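Local coordinates for gram-negative insecticidal protein (Chromobacterium piscinae, PDB 6FBM), which is an insecticidal toxin of the MACPF and beta-tripod families, and probably acts by forming pores in membranes of target insect cells, at residues Pro159-Phe164 and Phe300-Lys305. Numbering follows the deposited sequence.
Sequences PAMELF and FPEFMK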
loop_
_atom_site.group_PDB
_atom_site.type_symbol
_atom_site.label_atom_id
_atom_site.label_comp_id
_atom_site.label_asym_id
_atom_site.label_seq_id
_atom_site.Cartn_x
_atom_site.Cartn_y
_atom_site.Cartn_z
ATOM N N PRO A 159 -47.215 19.364 10.176
ATOM C CA PRO A 159 -47.730 19.599 8.821
ATOM C C PRO A 159 -46.901 18.925 7.718
ATOM O O PRO A 159 -45.684 18.724 7.874
ATOM C CB PRO A 159 -47.695 21.130 8.678
ATOM C CG PRO A 159 -47.504 21.698 10.043
ATOM C CD PRO A 159 -46.798 20.628 10.828
ATOM N N ALA A 160 -47.573 18.583 6.618
ATOM C CA ALA A 160 -46.949 17.947 5.455
ATOM C C ALA A 160 -45.631 18.587 4.993
ATOM O O ALA A 160 -44.660 17.882 4.713
ATOM C CB ALA A 160 -47.929 17.922 4.313
ATOM N N MET A 161 -45.605 19.919 4.919
ATOM C CA MET A 161 -44.407 20.625 4.451
ATOM C C MET A 161 -43.163 20.345 5.302
ATOM O O MET A 161 -42.068 20.167 4.772
ATOM C CB MET A 161 -44.647 22.151 4.367
ATOM C CG MET A 161 -45.466 22.643 3.178
ATOM S SD MET A 161 -45.103 21.943 1.540
ATOM C CE MET A 161 -46.360 20.634 1.554
ATOM N N GLU A 162 -43.336 20.324 6.617
ATOM C CA GLU A 162 -42.219 20.052 7.511
ATOM C C GLU A 162 -41.788 18.617 7.379
ATOM O O GLU A 162 -40.593 18.338 7.279
ATOM C CB GLU A 162 -42.583 20.315 8.971
ATOM C CG GLU A 162 -41.954 21.568 9.559
ATOM C CD GLU A 162 -41.253 21.256 10.862
ATOM O OE1 GLU A 162 -41.628 21.819 11.912
ATOM O OE2 GLU A 162 -40.348 20.364 10.862
ATOM N N LEU A 163 -42.773 17.725 7.405
ATOM C CA LEU A 163 -42.519 16.310 7.255
ATOM C C LEU A 163 -41.700 16.094 5.999
ATOM O O LEU A 163 -40.664 15.439 6.053
ATOM C CB LEU A 163 -43.822 15.512 7.189
ATOM C CG LEU A 163 -43.680 13.992 7.236
ATOM C CD1 LEU A 163 -43.204 13.538 8.599
ATOM C CD2 LEU A 163 -45.012 13.355 6.931
ATOM N N PHE A 164 -42.149 16.688 4.894
ATOM C CA PHE A 164 -41.453 16.556 3.619
ATOM C C PHE A 164 -40.063 17.198 3.600
ATOM O O PHE A 164 -39.157 16.639 2.980
ATOM C CB PHE A 164 -42.299 17.085 2.446
ATOM C CG PHE A 164 -43.560 16.296 2.163
ATOM C CD1 PHE A 164 -43.730 14.978 2.597
ATOM C CD2 PHE A 164 -44.578 16.880 1.421
ATOM C CE1 PHE A 164 -44.900 14.281 2.319
ATOM C CE2 PHE A 164 -45.735 16.178 1.132
ATOM C CZ PHE A 164 -45.898 14.881 1.581
ATOM N N PHE A 300 -48.725 17.181 -1.609
ATOM C CA PHE A 300 -47.600 17.020 -2.530
ATOM C C PHE A 300 -47.582 18.065 -3.654
ATOM O O PHE A 300 -46.526 18.603 -3.945
ATOM C CB PHE A 300 -47.520 15.599 -3.069
ATOM C CG PHE A 300 -46.251 15.299 -3.815
ATOM C CD1 PHE A 300 -45.015 15.434 -3.197
ATOM C CD2 PHE A 300 -46.295 14.846 -5.132
ATOM C CE1 PHE A 300 -43.847 15.143 -3.884
ATOM C CE2 PHE A 300 -45.137 14.544 -5.809
ATOM C CZ PHE A 300 -43.906 14.701 -5.197
ATOM N N PRO A 301 -48.748 18.385 -4.265
ATOM C CA PRO A 301 -48.731 19.454 -5.266
ATOM C C PRO A 301 -48.120 20.759 -4.814
ATOM O O PRO A 301 -47.363 21.373 -5.588
ATOM C CB PRO A 301 -50.203 19.638 -5.609
ATOM C CG PRO A 301 -50.797 18.281 -5.413
ATOM C CD PRO A 301 -50.013 17.617 -4.324
ATOM N N GLU A 302 -48.419 21.197 -3.592
ATOM C CA GLU A 302 -47.832 22.470 -3.118
ATOM C C GLU A 302 -46.353 22.320 -2.794
ATOM O O GLU A 302 -45.580 23.232 -3.090
ATOM C CB GLU A 302 -48.630 23.170 -1.984
ATOM C CG GLU A 302 -48.677 22.467 -0.629
ATOM C CD GLU A 302 -48.818 23.407 0.569
ATOM O OE1 GLU A 302 -48.212 24.501 0.557
ATOM O OE2 GLU A 302 -49.494 23.003 1.552
ATOM N N PHE A 303 -45.937 21.177 -2.245
ATOM C CA PHE A 303 -44.506 20.907 -2.083
ATOM C C PHE A 303 -43.756 21.063 -3.416
ATOM O O PHE A 303 -42.669 21.633 -3.452
ATOM C CB PHE A 303 -44.258 19.499 -1.499
ATOM C CG PHE A 303 -42.807 19.155 -1.351
ATOM C CD1 PHE A 303 -42.080 19.577 -0.246
ATOM C CD2 PHE A 303 -42.157 18.424 -2.331
ATOM C CE1 PHE A 303 -40.728 19.269 -0.122
ATOM C CE2 PHE A 303 -40.798 18.116 -2.226
ATOM C CZ PHE A 303 -40.089 18.517 -1.099
ATOM N N MET A 304 -44.368 20.563 -4.491
ATOM C CA MET A 304 -43.780 20.543 -5.837
ATOM C C MET A 304 -43.980 21.801 -6.671
ATOM O O MET A 304 -43.374 21.916 -7.731
ATOM C CB MET A 304 -44.347 19.346 -6.625
ATOM C CG MET A 304 -44.052 17.973 -6.027
ATOM S SD MET A 304 -42.282 17.642 -5.990
ATOM C CE MET A 304 -41.940 17.264 -7.725
ATOM N N LYS A 305 -44.801 22.737 -6.199
ATOM C CA LYS A 305 -45.196 23.930 -6.973
ATOM C C LYS A 305 -43.991 24.661 -7.556
ATOM O O LYS A 305 -43.899 24.797 -8.774
ATOM C CB LYS A 305 -46.020 24.898 -6.100
ATOM C CG LYS A 305 -46.794 25.951 -6.867
ATOM C CD LYS A 305 -46.992 27.253 -6.081
ATOM C CE LYS A 305 -47.401 28.387 -7.029
ATOM N NZ LYS A 305 -48.231 29.463 -6.417
#
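Phe164 meets Phe303 in a T-shaped (edge-to-face) pair, the edge of the Phe164 ring directed at the face of the Phe303 ring, with centroids 5.6 Å apart and planes at 78°. Phe164 CD2 lies 3.9 Å from Phe303 CB, close to where the Phe303 ring joins its stem, while Phe164 CB sits 3.7 Å from Phe303 CD1. Phe303 CB points toward helix 160-164, and its CG stands anti to the backbone N (chi1 178°).

Beside this aromatic pair, Met161 bends at chi2 and chi3, which brings its thioether to the other helix: SD approaches Phe303 CA at 3.8 Å, near the plane of the Phe303 ring at its edge, and the methyl CE lies 3.7 Å from Glu302 CG. The same methyl also rests against the carboxylate end of Glu302, the two side chains crossing obliquely. Both segments belong to the MACPF/perforin part of the chain, and the axes of 160-164 and 300-304 cross at -62°, 10.2 Å apart at closest approach.

Phe164 CE2 also reaches the start of helix 300-304, 4.2 Å from Phe300 N. The Phe300 ring in turn has Met304 CG 3.4 Å above the plane on one face, displaced toward the rim, and makes edge-to-face contacts with Tyr98, Tyr170 and Trp284. On another side of helix 160-167, Leu163 packs on Leu153 of helix 147-154 and on Leu296 of helix 290-298.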